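Local atomic coordinates of alpha-fucosidase (Bifidobacterium bifidum, PDB entry 2EAB), a protein that probably hydrolyses alpha-1,2-linked L-fucose from glycans, this chain being the catalytic portion of a much longer, membrane-associated bacterial protein. Residues A[16-21]-A[161-166]; A[450-455]-A[479-484]; A[566-571]-A[669-674]; A[612-617]-A[626-631]; A[785-790]-A[873-878]. One frame throughout, in Å; residues are numbered along the deposited sequence.

In the fold
Contact 1 lies in the N-terminal beta domain, where an edge strand meets a hairpin turn; it is partly buried and rich in polar bonds. Contacts 2, 3 and 4 belong to the catalytic domain. Contact 2 is the buried one, joining a helix end to a loop through one backbone bond and an aromatic ring. Contacts 3 and 4 are at the surface and join loops, largely by amide and guanidinium groups meeting backbone carbonyls or N-H groups; contact 4 falls within the long loop that contact 3 closes. Contact 5, also at the surface, mixes ring packing with waters bridging a strand and the turn that follows another. No two contacts touch.

Contact 1. Residues A[16-21]-A[161-166]; sequences KDDWLW and NLSKGK
Asp17 reaches across to Asn161 and Lys164, and one carboxylate oxygen serves both. Lys164 NZ forms a salt bridge with Asp17 OD2 at 2.7 Å on its syn lone pair, while Asn161 ND2 donates to Asp17 OD2 at 2.9 Å from the anti side, 26° out of the carboxylate plane. Asn161 ND2 also lies 3.2 Å from Trp19 NE1 at the indole edge, but both are donors and form no bond. Asn161 CG is anti to its backbone N (chi1 -172°), and on the amide's other arm OD1 accepts from Lys164 N, three residues on, at 3.1 Å, an Asx motif that folds the turn; Ser163 N adds a weak bond. Asparagine suits this place because it donates across the contact and accepts within its own turn. An alanine at Asp17 would probably leave the Lys164 ammonium without its counter-charge and Asn161 ND2 without this acceptor, its amide freer to turn.

The backbone of Asp18 is satisfied at both ends: its N donates to Ser163 OG (2.9 Å) and its O accepts from Leu162 N (2.8 Å). Its carboxylate turns to Lys377 and Tyr331. Next to these bonds, Leu20 CD1 meets both methyls of Leu162, 3.7 Å from CD2, on the side covered by helix 365-386.

Trp19 and Asn161 form an antiparallel non-hydrogen-bonded pair, and Gly165 and Lys166 facing Asn161 make a G1 beta bulge. The arrangement is that of edge strand 19-22 docking on a beta hairpin in the large antiparallel sheet of the N-terminal beta domain.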
# COMPACT_ATOMS: atom_id res chain seq x y z
N LYS A 16 -4.22 -0.92 -28.58
CA LYS A 16 -3.04 -1.32 -27.80
C LYS A 16 -3.16 -0.99 -26.31
O LYS A 16 -2.23 -1.24 -25.54
CB LYS A 16 -1.77 -0.68 -28.39
CG LYS A 16 -1.58 -0.87 -29.90
CD LYS A 16 -1.35 -2.33 -30.27
CE LYS A 16 -1.22 -2.51 -31.78
NZ LYS A 16 -2.50 -2.25 -32.50
N ASP A 17 -4.30 -0.42 -25.92
CA ASP A 17 -4.54 -0.06 -24.52
C ASP A 17 -4.92 -1.29 -23.70
O ASP A 17 -5.45 -2.27 -24.22
CB ASP A 17 -5.65 0.99 -24.43
CG ASP A 17 -5.24 2.35 -24.97
OD1 ASP A 17 -4.05 2.55 -25.30
OD2 ASP A 17 -6.12 3.23 -25.05
N ASP A 18 -4.64 -1.22 -22.39
CA ASP A 18 -5.01 -2.28 -21.46
C ASP A 18 -6.41 -2.03 -20.92
O ASP A 18 -6.66 -0.99 -20.32
CB ASP A 18 -4.02 -2.33 -20.29
CG ASP A 18 -2.58 -2.54 -20.74
OD1 ASP A 18 -2.33 -3.37 -21.64
OD2 ASP A 18 -1.69 -1.88 -20.17
N TRP A 19 -7.30 -3.00 -21.13
CA TRP A 19 -8.69 -2.88 -20.69
C TRP A 19 -9.12 -4.00 -19.76
O TRP A 19 -8.81 -5.17 -20.00
CB TRP A 19 -9.63 -2.97 -21.90
CG TRP A 19 -9.74 -1.78 -22.77
CD1 TRP A 19 -8.93 -0.69 -22.82
CD2 TRP A 19 -10.73 -1.59 -23.79
NE1 TRP A 19 -9.37 0.19 -23.79
CE2 TRP A 19 -10.47 -0.35 -24.40
CE3 TRP A 19 -11.82 -2.35 -24.23
CZ2 TRP A 19 -11.26 0.16 -25.44
CZ3 TRP A 19 -12.61 -1.85 -25.26
CH2 TRP A 19 -12.33 -0.61 -25.85
N LEU A 20 -9.86 -3.64 -18.72
CA LEU A 20 -10.81 -4.56 -18.11
C LEU A 20 -12.13 -4.26 -18.82
O LEU A 20 -12.48 -3.10 -18.97
CB LEU A 20 -10.99 -4.30 -16.62
CG LEU A 20 -9.90 -4.70 -15.63
CD1 LEU A 20 -8.69 -3.82 -15.74
CD2 LEU A 20 -10.44 -4.65 -14.21
N TRP A 21 -12.84 -5.29 -19.27
CA TRP A 21 -14.08 -5.05 -20.01
C TRP A 21 -15.13 -6.14 -19.81
O TRP A 21 -14.81 -7.28 -19.49
CB TRP A 21 -13.80 -4.78 -21.49
CG TRP A 21 -13.25 -5.93 -22.24
CD1 TRP A 21 -11.96 -6.40 -22.22
CD2 TRP A 21 -13.97 -6.77 -23.16
NE1 TRP A 21 -11.84 -7.48 -23.06
CE2 TRP A 21 -13.06 -7.73 -23.65
CE3 TRP A 21 -15.29 -6.80 -23.61
CZ2 TRP A 21 -13.43 -8.71 -24.58
CZ3 TRP A 21 -15.66 -7.78 -24.53
CH2 TRP A 21 -14.73 -8.72 -25.00
N ASN A 161 -10.24 1.57 -19.07
CA ASN A 161 -9.03 1.71 -19.85
C ASN A 161 -7.91 2.12 -18.90
O ASN A 161 -7.79 3.29 -18.53
CB ASN A 161 -9.22 2.75 -20.96
CG ASN A 161 -8.06 2.79 -21.92
OD1 ASN A 161 -6.92 2.49 -21.56
ND2 ASN A 161 -8.34 3.19 -23.16
N LEU A 162 -7.09 1.14 -18.52
CA LEU A 162 -6.01 1.38 -17.57
C LEU A 162 -4.94 2.29 -18.15
O LEU A 162 -4.27 3.01 -17.42
CB LEU A 162 -5.36 0.06 -17.12
CG LEU A 162 -6.24 -1.05 -16.55
CD1 LEU A 162 -5.35 -2.20 -16.09
CD2 LEU A 162 -7.10 -0.55 -15.40
N SER A 163 -4.79 2.25 -19.48
CA SER A 163 -3.76 3.03 -20.17
C SER A 163 -4.08 4.52 -20.22
O SER A 163 -3.18 5.36 -20.12
CB SER A 163 -3.56 2.50 -21.59
OG SER A 163 -3.22 1.13 -21.57
N LYS A 164 -5.36 4.84 -20.38
CA LYS A 164 -5.82 6.23 -20.48
C LYS A 164 -6.45 6.74 -19.19
O LYS A 164 -6.77 7.93 -19.08
CB LYS A 164 -6.77 6.39 -21.67
CG LYS A 164 -6.07 6.35 -23.02
CD LYS A 164 -7.02 6.55 -24.19
CE LYS A 164 -6.25 6.78 -25.50
NZ LYS A 164 -5.31 5.66 -25.83
N GLY A 165 -6.63 5.86 -18.21
CA GLY A 165 -7.21 6.24 -16.92
C GLY A 165 -8.63 6.74 -17.01
O GLY A 165 -8.97 7.78 -16.46
N LYS A 166 -9.48 5.99 -17.71
CA LYS A 166 -10.88 6.35 -17.82
C LYS A 166 -11.77 5.12 -17.94
O LYS A 166 -11.32 4.06 -18.39
CB LYS A 166 -11.11 7.31 -19.00
CG LYS A 166 -10.89 6.70 -20.37
CD LYS A 166 -10.69 7.78 -21.43
CE LYS A 166 -10.86 7.23 -22.84
NZ LYS A 166 -12.30 7.08 -23.20

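Contact 2. Residues A[450-455]-A[479-484]; sequences GLVKPG and EGYMAH. With EDO (1,2-ethanediol), chain H.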
# COMPACT_ATOMS: atom_id res chain seq x y z
N GLY A 450 3.34 12.98 9.78
CA GLY A 450 2.13 13.35 10.50
C GLY A 450 1.88 12.57 11.78
O GLY A 450 1.10 13.00 12.63
N LEU A 451 2.53 11.41 11.92
CA LEU A 451 2.42 10.63 13.15
C LEU A 451 3.30 11.16 14.27
O LEU A 451 3.12 10.77 15.42
CB LEU A 451 2.75 9.16 12.89
CG LEU A 451 1.84 8.41 11.92
CD1 LEU A 451 2.37 7.00 11.69
CD2 LEU A 451 0.40 8.37 12.40
N VAL A 452 4.25 12.05 13.97
CA VAL A 452 5.23 12.44 14.97
C VAL A 452 4.61 13.23 16.12
O VAL A 452 4.79 12.86 17.28
CB VAL A 452 6.45 13.16 14.35
CG1 VAL A 452 7.42 13.62 15.43
CG2 VAL A 452 7.16 12.23 13.36
N LYS A 453 3.89 14.31 15.82
CA LYS A 453 3.28 15.10 16.89
C LYS A 453 2.30 14.31 17.77
O LYS A 453 2.48 14.27 18.98
CB LYS A 453 2.66 16.39 16.34
CG LYS A 453 3.69 17.42 15.90
CD LYS A 453 3.02 18.69 15.41
CE LYS A 453 4.06 19.72 15.01
NZ LYS A 453 3.40 20.97 14.53
N PRO A 454 1.27 13.67 17.17
CA PRO A 454 0.40 12.87 18.04
C PRO A 454 1.14 11.69 18.69
O PRO A 454 0.88 11.36 19.84
CB PRO A 454 -0.70 12.38 17.08
CG PRO A 454 -0.08 12.45 15.72
CD PRO A 454 0.81 13.65 15.77
N GLY A 455 2.09 11.11 17.96
CA GLY A 455 2.85 9.97 18.46
C GLY A 455 3.75 10.29 19.63
O GLY A 455 4.07 9.40 20.42
N GLU A 479 11.96 13.06 21.67
CA GLU A 479 12.30 11.85 22.40
C GLU A 479 11.73 10.57 21.79
O GLU A 479 12.10 9.47 22.19
CB GLU A 479 11.88 11.97 23.86
CG GLU A 479 12.71 12.97 24.64
CD GLU A 479 14.19 12.63 24.60
OE1 GLU A 479 14.56 11.52 25.05
OE2 GLU A 479 14.98 13.46 24.11
N GLY A 480 10.84 10.73 20.81
CA GLY A 480 10.25 9.57 20.17
C GLY A 480 8.77 9.72 19.91
O GLY A 480 8.06 10.45 20.61
N TYR A 481 8.30 9.01 18.89
CA TYR A 481 6.89 8.96 18.54
C TYR A 481 6.49 7.50 18.42
O TYR A 481 7.21 6.68 17.84
CB TYR A 481 6.60 9.78 17.27
CG TYR A 481 7.47 9.43 16.08
CD1 TYR A 481 6.98 8.65 15.04
CD2 TYR A 481 8.79 9.87 16.01
CE1 TYR A 481 7.77 8.32 13.96
CE2 TYR A 481 9.60 9.55 14.93
CZ TYR A 481 9.09 8.77 13.91
OH TYR A 481 9.88 8.44 12.84
N MET A 482 5.34 7.18 19.00
CA MET A 482 4.85 5.82 19.07
C MET A 482 3.47 5.76 18.41
O MET A 482 2.64 6.64 18.63
CB MET A 482 4.76 5.38 20.53
CG MET A 482 4.30 3.95 20.73
SD MET A 482 4.02 3.57 22.47
CE MET A 482 5.32 2.37 22.81
N ALA A 483 3.26 4.73 17.60
CA ALA A 483 1.95 4.45 17.01
C ALA A 483 1.83 2.94 16.85
O ALA A 483 2.83 2.21 16.94
CB ALA A 483 1.77 5.16 15.69
N HIS A 484 0.61 2.48 16.59
CA HIS A 484 0.31 1.07 16.63
C HIS A 484 -0.34 0.59 15.32
O HIS A 484 0.05 1.05 14.25
CB HIS A 484 -0.48 0.80 17.91
CG HIS A 484 0.35 0.94 19.14
ND1 HIS A 484 0.55 2.13 19.82
CD2 HIS A 484 1.10 0.02 19.79
CE1 HIS A 484 1.37 1.92 20.84
NE2 HIS A 484 1.70 0.64 20.84
C1 EDO H . -0.06 16.12 11.75
O1 EDO H . 0.85 15.76 12.81
C2 EDO H . 0.37 17.43 10.99
O2 EDO H . 0.62 18.42 11.98
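Near the N-terminal end of helix 452-463, in the helical catalytic domain whose family is built on an (alpha/alpha)6 barrel, Val452 and Gly455 meet Tyr481 and Met482 of the loop that leads to strand 486-487. A single backbone bond joins the two: Met482 N donates to Gly455 O at 2.9 Å in a nearly straight bond (168°), although the donor stands well above the carbonyl plane. The same oxygen lies 3.4 Å from Tyr481 CA in a CA-H...O contact.

Glycine is called for at Gly455, since a CB would collide with Tyr481 CB and with Leu451 O, which accepts the helical bond from Gly455 N. Beside it, Val452 CG2 sits over the centre of one face of Tyr481, 3.7 Å from its centroid, a nearly perpendicular CH-pi contact. Tyr481 CG lies between its backbone N and carbonyl carbon (chi1 52°), which puts it beside Val452, 3.9 Å from CG2. The phenol OH bonds to Leu534 O of helix 525-546. Leu451 CD1 approaches Ala483 CB more loosely, at 4.4 Å. A 1,2-ethanediol, probably from the crystallisation liquor, donates to Gly450 O.

One directional backbone bond thus ties the loop to the helix at one point, while shape supplies the remainder of this buried, largely apolar contact: a glycine without a side chain against Tyr481 CB and a valine methyl over the ring face.

Contact 3. Residues A[566-571]-A[669-674]; sequences PEQGPL and SGYQAD
Gln568 lies alongside the ring of Tyr671, the two side chains pointing the same way with amide and ring planes 34° apart. Gln568 OE1 comes within 3.5 Å of Tyr671 CD1 at an oblique angle. Gln568 OE1 accepts from Gln672 N at 2.9 Å in an almost straight bond (173°), with the donor tilted from the carbonyl plane. A water that donates to both Gln568 OE1 and Gln672 O links these two acceptors. Gln568 NE2 is held by Glu652 OE1, which fixes the rotation of the amide.

The contact joins two irregular loops of the catalytic domain at its surface: residues 566-571, where the chain turns between strands 558-565 and 572-574 after the cis peptide between Pro566 and Glu567, and residues 669-674, ahead of helix 697-711. The backbones meet closely at Gly670, where a CB would run into Gly569 O; Gly569 is favoured separately by its positive phi (77°). Gly569 N donates to Gly670 O at 3.0 Å, and Gly569 CA makes a CA-H...O contact with Ser669 O at 3.3 Å. Further along, Gln672 NE2 donates to Asp674 OD1 at 3.0 Å, bracing the second loop, and Tyr671 OH bonds Asn675.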
# COMPACT_ATOMS: atom_id res chain seq x y z
N PRO A 566 2.05 -11.50 16.15
CA PRO A 566 0.71 -11.71 15.58
C PRO A 566 0.65 -12.97 14.71
O PRO A 566 1.57 -13.19 13.92
CB PRO A 566 0.49 -10.44 14.75
CG PRO A 566 1.35 -9.41 15.41
CD PRO A 566 2.59 -10.18 15.79
N GLU A 567 -0.37 -13.82 14.84
CA GLU A 567 -1.43 -13.77 15.85
C GLU A 567 -1.49 -15.14 16.53
O GLU A 567 -2.55 -15.78 16.58
CB GLU A 567 -2.79 -13.51 15.19
CG GLU A 567 -3.06 -12.09 14.73
CD GLU A 567 -4.49 -11.91 14.22
OE1 GLU A 567 -4.73 -10.95 13.46
OE2 GLU A 567 -5.38 -12.72 14.58
N GLN A 568 -0.35 -15.61 17.02
CA GLN A 568 -0.30 -16.89 17.73
C GLN A 568 0.70 -16.83 18.87
O GLN A 568 1.43 -15.85 19.00
CB GLN A 568 0.01 -18.05 16.77
CG GLN A 568 1.42 -18.01 16.19
CD GLN A 568 1.81 -19.28 15.45
OE1 GLN A 568 1.06 -20.26 15.39
NE2 GLN A 568 3.00 -19.27 14.87
N GLY A 569 0.71 -17.87 19.70
CA GLY A 569 1.60 -17.94 20.84
C GLY A 569 1.13 -17.09 22.01
O GLY A 569 0.01 -16.57 21.99
N PRO A 570 1.98 -16.95 23.04
CA PRO A 570 1.65 -16.16 24.22
C PRO A 570 1.55 -14.67 23.92
O PRO A 570 2.25 -14.16 23.03
CB PRO A 570 2.83 -16.40 25.16
CG PRO A 570 3.52 -17.60 24.64
CD PRO A 570 3.31 -17.58 23.16
N LEU A 571 0.71 -13.98 24.69
CA LEU A 571 0.46 -12.55 24.51
C LEU A 571 1.69 -11.67 24.74
O LEU A 571 1.87 -10.66 24.05
CB LEU A 571 -0.65 -12.13 25.48
CG LEU A 571 -1.86 -11.34 24.98
CD1 LEU A 571 -2.36 -11.86 23.64
CD2 LEU A 571 -2.96 -11.41 26.02
N SER A 669 2.37 -22.52 24.18
CA SER A 669 0.93 -22.33 24.31
C SER A 669 0.43 -21.28 23.33
O SER A 669 1.00 -20.19 23.23
CB SER A 669 0.55 -21.95 25.75
OG SER A 669 0.74 -23.04 26.62
N GLY A 670 -0.62 -21.63 22.60
CA GLY A 670 -1.18 -20.73 21.60
C GLY A 670 -0.59 -20.87 20.21
O GLY A 670 -1.07 -20.24 19.27
N TYR A 671 0.46 -21.69 20.06
CA TYR A 671 1.00 -21.99 18.74
C TYR A 671 -0.01 -22.85 17.98
O TYR A 671 -0.55 -23.82 18.53
CB TYR A 671 2.35 -22.70 18.84
CG TYR A 671 2.91 -23.14 17.50
CD1 TYR A 671 3.65 -22.25 16.71
CD2 TYR A 671 2.70 -24.43 17.03
CE1 TYR A 671 4.16 -22.64 15.48
CE2 TYR A 671 3.21 -24.83 15.80
CZ TYR A 671 3.94 -23.93 15.03
OH TYR A 671 4.45 -24.30 13.81
N GLN A 672 -0.28 -22.50 16.72
CA GLN A 672 -1.21 -23.28 15.90
C GLN A 672 -0.54 -24.59 15.50
O GLN A 672 0.34 -24.62 14.64
CB GLN A 672 -1.66 -22.47 14.68
CG GLN A 672 -2.71 -23.17 13.82
CD GLN A 672 -3.22 -22.28 12.70
OE1 GLN A 672 -3.48 -21.10 12.90
NE2 GLN A 672 -3.38 -22.86 11.51
N ALA A 673 -0.98 -25.68 16.14
CA ALA A 673 -0.29 -26.97 16.12
C ALA A 673 -0.08 -27.59 14.74
O ALA A 673 0.90 -28.31 14.53
CB ALA A 673 -0.98 -27.96 17.06
N ASP A 674 -0.98 -27.32 13.80
CA ASP A 674 -0.82 -27.86 12.44
C ASP A 674 0.25 -27.12 11.62
O ASP A 674 0.48 -27.45 10.45
CB ASP A 674 -2.17 -27.94 11.70
CG ASP A 674 -2.75 -26.58 11.32
OD1 ASP A 674 -2.06 -25.54 11.45
OD2 ASP A 674 -3.92 -26.55 10.88
O HOH W 1 1.51 -22.49 13.19

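Contact 4. Residues A[612-617]-A[626-631]; sequences ADNWAK and ANANRS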
# COMPACT_ATOMS: atom_id res chain seq x y z
N ALA A 612 24.97 -5.72 26.20
CA ALA A 612 23.59 -5.51 26.63
C ALA A 612 23.53 -4.93 28.04
O ALA A 612 22.53 -4.31 28.42
CB ALA A 612 22.80 -6.80 26.54
N ASP A 613 24.60 -5.12 28.81
CA ASP A 613 24.73 -4.51 30.14
C ASP A 613 24.75 -2.98 30.08
O ASP A 613 24.47 -2.32 31.09
CB ASP A 613 26.00 -5.01 30.84
CG ASP A 613 25.89 -6.45 31.30
OD1 ASP A 613 24.76 -6.98 31.42
OD2 ASP A 613 26.94 -7.07 31.56
N ASN A 614 25.07 -2.42 28.91
CA ASN A 614 25.09 -0.96 28.72
C ASN A 614 23.71 -0.31 28.84
O ASN A 614 23.61 0.91 28.91
CB ASN A 614 25.71 -0.60 27.37
CG ASN A 614 27.16 -1.05 27.23
OD1 ASN A 614 27.78 -1.52 28.19
ND2 ASN A 614 27.70 -0.90 26.03
N TRP A 615 22.66 -1.14 28.84
CA TRP A 615 21.29 -0.65 28.92
C TRP A 615 20.72 -0.62 30.34
O TRP A 615 19.53 -0.35 30.53
CB TRP A 615 20.38 -1.43 27.96
CG TRP A 615 20.33 -0.79 26.61
CD1 TRP A 615 19.32 -0.00 26.11
CD2 TRP A 615 21.33 -0.85 25.59
NE1 TRP A 615 19.64 0.42 24.85
CE2 TRP A 615 20.87 -0.08 24.50
CE3 TRP A 615 22.58 -1.48 25.48
CZ2 TRP A 615 21.60 0.07 23.32
CZ3 TRP A 615 23.32 -1.33 24.31
CH2 TRP A 615 22.82 -0.56 23.24
N ALA A 616 21.57 -0.86 31.34
CA ALA A 616 21.14 -0.90 32.74
C ALA A 616 20.47 0.41 33.14
O ALA A 616 20.98 1.49 32.85
CB ALA A 616 22.31 -1.21 33.65
N LYS A 617 19.31 0.30 33.78
CA LYS A 617 18.54 1.45 34.23
C LYS A 617 18.22 1.36 35.72
O LYS A 617 18.17 0.27 36.28
CB LYS A 617 17.23 1.57 33.45
CG LYS A 617 17.40 2.00 32.00
CD LYS A 617 16.08 1.99 31.25
CE LYS A 617 16.27 2.42 29.82
NZ LYS A 617 15.05 2.31 28.98
N ALA A 626 25.87 6.93 32.16
CA ALA A 626 25.61 7.96 31.15
C ALA A 626 26.51 7.84 29.92
O ALA A 626 26.15 8.29 28.83
CB ALA A 626 25.73 9.35 31.77
N ASN A 627 27.68 7.22 30.10
CA ASN A 627 28.72 7.20 29.07
C ASN A 627 28.90 5.88 28.31
O ASN A 627 29.75 5.79 27.42
CB ASN A 627 30.06 7.64 29.68
CG ASN A 627 29.97 9.00 30.36
OD1 ASN A 627 29.37 9.93 29.84
ND2 ASN A 627 30.59 9.11 31.53
N ALA A 628 28.12 4.87 28.67
CA ALA A 628 28.23 3.56 28.03
C ALA A 628 27.81 3.62 26.56
O ALA A 628 27.00 4.46 26.17
CB ALA A 628 27.42 2.52 28.77
N ASN A 629 28.39 2.74 25.75
CA ASN A 629 28.09 2.68 24.32
C ASN A 629 26.67 2.17 24.09
O ASN A 629 26.39 0.99 24.28
CB ASN A 629 29.12 1.80 23.61
CG ASN A 629 28.93 1.76 22.10
OD1 ASN A 629 27.99 2.34 21.55
ND2 ASN A 629 29.83 1.06 21.42
N ARG A 630 25.78 3.07 23.68
CA ARG A 630 24.43 2.70 23.26
C ARG A 630 24.17 3.24 21.86
O ARG A 630 23.04 3.59 21.50
CB ARG A 630 23.38 3.22 24.26
CG ARG A 630 23.43 2.51 25.60
CD ARG A 630 22.37 3.01 26.56
NE ARG A 630 22.64 4.37 27.04
CZ ARG A 630 23.35 4.67 28.12
NH1 ARG A 630 23.88 3.71 28.87
NH2 ARG A 630 23.53 5.94 28.46
N SER A 631 25.23 3.28 21.06
CA SER A 631 25.15 3.77 19.69
C SER A 631 24.30 2.85 18.82
O SER A 631 24.04 1.69 19.18
CB SER A 631 26.55 3.91 19.08
OG SER A 631 27.16 2.65 18.93
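Arg630 NH1 donates to Asn614 O, the carbonyl near the end of the 3-10 turn 612-615, at 2.8 Å. The oxygen lies close to the guanidinium plane, and the donor comes in nearly along the C=O axis; NH1 has a second acceptor in Asp625 O. In return, Asn614 ND2 gives a bond to Asn629 O at 2.9 Å, somewhat tilted from both planes, and another to Asp609 O. Arginine and asparagine suit the place because each brings N-H groups to backbone carbonyls of the other segment. Asn629 in turn folds its own loop: OD1 accepts Ser631 N (3.0 Å, an Asx turn) and Ser631 OG (2.8 Å), while Ser631 holds the N-cap of the helix that follows.

Around these bonds lies the packing. The Arg630 chain passes over one face of Trp615, CG standing 3.7 Å from the centroid of the six-membered ring in a CH-pi contact. A bend at chi3 (-70°) swings NE off the extended line, and the guanidinium stands at 80° to the indole. Asn614 CB also touches Ala628 CB at 3.8 Å, a small residue where the backbones draw close.

Phe623 adds a cation-pi partner for Arg630 and an edge-to-face one for Trp615. Trp615 faces helix 632-639 and strand 558-565 and donates through NE1 to Val543 O of helix 525-546; Asn629 lies against Cys610 and Cys634, whose disulfide ties this loop to helix 632-639.

Contact 5. Residues A[785-790]-A[873-878]; sequences STFTDT and VTNADG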
# COMPACT_ATOMS: atom_id res chain seq x y z
N SER A 785 19.68 -7.09 -1.61
CA SER A 785 20.67 -7.91 -0.93
C SER A 785 22.08 -7.34 -1.02
O SER A 785 22.32 -6.35 -1.71
CB SER A 785 20.63 -9.35 -1.44
OG SER A 785 21.34 -10.20 -0.57
N THR A 786 22.99 -7.96 -0.27
CA THR A 786 24.41 -7.61 -0.28
C THR A 786 25.21 -8.85 -0.64
O THR A 786 25.04 -9.92 -0.05
CB THR A 786 24.85 -7.05 1.09
OG1 THR A 786 24.18 -5.81 1.32
CG2 THR A 786 26.35 -6.83 1.14
N PHE A 787 26.06 -8.70 -1.65
CA PHE A 787 26.92 -9.75 -2.18
C PHE A 787 28.30 -9.60 -1.55
O PHE A 787 28.79 -8.48 -1.38
CB PHE A 787 27.01 -9.55 -3.69
CG PHE A 787 27.77 -10.63 -4.44
CD1 PHE A 787 27.09 -11.68 -5.04
CD2 PHE A 787 29.15 -10.52 -4.63
CE1 PHE A 787 27.78 -12.64 -5.78
CE2 PHE A 787 29.84 -11.48 -5.37
CZ PHE A 787 29.16 -12.53 -5.94
N THR A 788 28.92 -10.72 -1.21
CA THR A 788 30.29 -10.71 -0.70
C THR A 788 31.14 -11.62 -1.56
O THR A 788 30.90 -12.83 -1.60
CB THR A 788 30.36 -11.18 0.77
OG1 THR A 788 29.47 -10.38 1.56
CG2 THR A 788 31.77 -11.04 1.32
N ASP A 789 32.13 -11.05 -2.25
CA ASP A 789 33.00 -11.89 -3.07
C ASP A 789 34.00 -12.64 -2.19
O ASP A 789 34.08 -12.39 -0.99
CB ASP A 789 33.63 -11.13 -4.26
CG ASP A 789 34.71 -10.15 -3.85
OD1 ASP A 789 35.31 -10.26 -2.76
OD2 ASP A 789 34.98 -9.24 -4.67
N THR A 790 34.75 -13.57 -2.77
CA THR A 790 35.65 -14.40 -1.96
C THR A 790 36.82 -13.62 -1.35
O THR A 790 37.46 -14.09 -0.40
CB THR A 790 36.18 -15.62 -2.72
OG1 THR A 790 36.87 -15.18 -3.89
CG2 THR A 790 35.06 -16.56 -3.13
N VAL A 873 33.18 -10.39 -10.38
CA VAL A 873 33.49 -10.83 -9.02
C VAL A 873 32.63 -12.04 -8.69
O VAL A 873 31.52 -12.18 -9.19
CB VAL A 873 33.31 -9.69 -7.97
CG1 VAL A 873 34.26 -8.54 -8.27
CG2 VAL A 873 31.86 -9.20 -7.91
N THR A 874 33.15 -12.93 -7.84
CA THR A 874 32.51 -14.21 -7.58
C THR A 874 32.54 -14.52 -6.09
O THR A 874 33.53 -14.25 -5.41
CB THR A 874 33.18 -15.33 -8.41
OG1 THR A 874 33.17 -14.95 -9.80
CG2 THR A 874 32.46 -16.66 -8.27
N ASN A 875 31.45 -15.09 -5.59
CA ASN A 875 31.39 -15.51 -4.19
C ASN A 875 31.73 -16.99 -4.02
O ASN A 875 31.99 -17.71 -5.00
CB ASN A 875 30.05 -15.13 -3.53
CG ASN A 875 28.88 -15.96 -4.02
OD1 ASN A 875 29.03 -17.00 -4.66
ND2 ASN A 875 27.67 -15.49 -3.70
N ALA A 876 31.75 -17.44 -2.77
CA ALA A 876 32.17 -18.80 -2.44
C ALA A 876 31.29 -19.88 -3.05
O ALA A 876 31.73 -21.02 -3.22
CB ALA A 876 32.28 -18.97 -0.93
N ASP A 877 30.04 -19.54 -3.37
CA ASP A 877 29.18 -20.52 -4.01
C ASP A 877 29.10 -20.38 -5.53
O ASP A 877 28.22 -20.96 -6.17
CB ASP A 877 27.78 -20.56 -3.40
CG ASP A 877 27.04 -21.85 -3.72
OD1 ASP A 877 27.67 -22.93 -3.70
OD2 ASP A 877 25.82 -21.78 -4.01
N GLY A 878 30.02 -19.62 -6.11
CA GLY A 878 30.13 -19.52 -7.56
C GLY A 878 29.14 -18.59 -8.24
O GLY A 878 29.00 -18.64 -9.47
O HOH W 2 27.39 -13.18 -1.78
O HOH W 3 32.08 -15.27 -0.82
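Phe787 and Asn875 are set with their side chains crossing at about a right angle, yet ring and amide planes are only 7° apart: the amide lies nearly parallel to the ring, above its plane and shifted to the CE1 and CZ side, with Asn875 ND2 3.5 Å from Phe787 CE1. The tip of the ring, CZ, also comes to 3.5 Å from Asn875 N. Past the same ring Val873 slides in the opposite direction, its CG2 4.0 Å from Phe787 CE2. An alanine in place of Phe787 would probably open a gap between Val873 and the Asn875 amide and leave that amide less firmly placed.

Asn875 ND2 donates a hydrogen bond to a water that also accepts from Thr788 N and lies over one ring face toward the rim. The bond from Gly878 N to Asn875 O closes the type I beta turn 875-878, and OD1 adds to it by accepting from Ala879 N and, weakly, from Asp877 N. A second water bridges Thr788 O and Ala876 N. Directly between the backbones, Thr790 N donates to Thr874 O at 3.0 Å. Asp789 CB touches Thr874 O at 3.3 Å, while the Asp789 carboxylate turns to Lys793 N and Tyr795 OH.

The touching parts run 75° apart, so this is a crossing rather than a strand pairing. Strand 786-788 pairs with 794-796 as a short ribbon, and strand 871-874, an outer strand of the C-terminal mixed sheet, pairs with 880-884; Phe787 packs between them, against Tyr795 and Leu881.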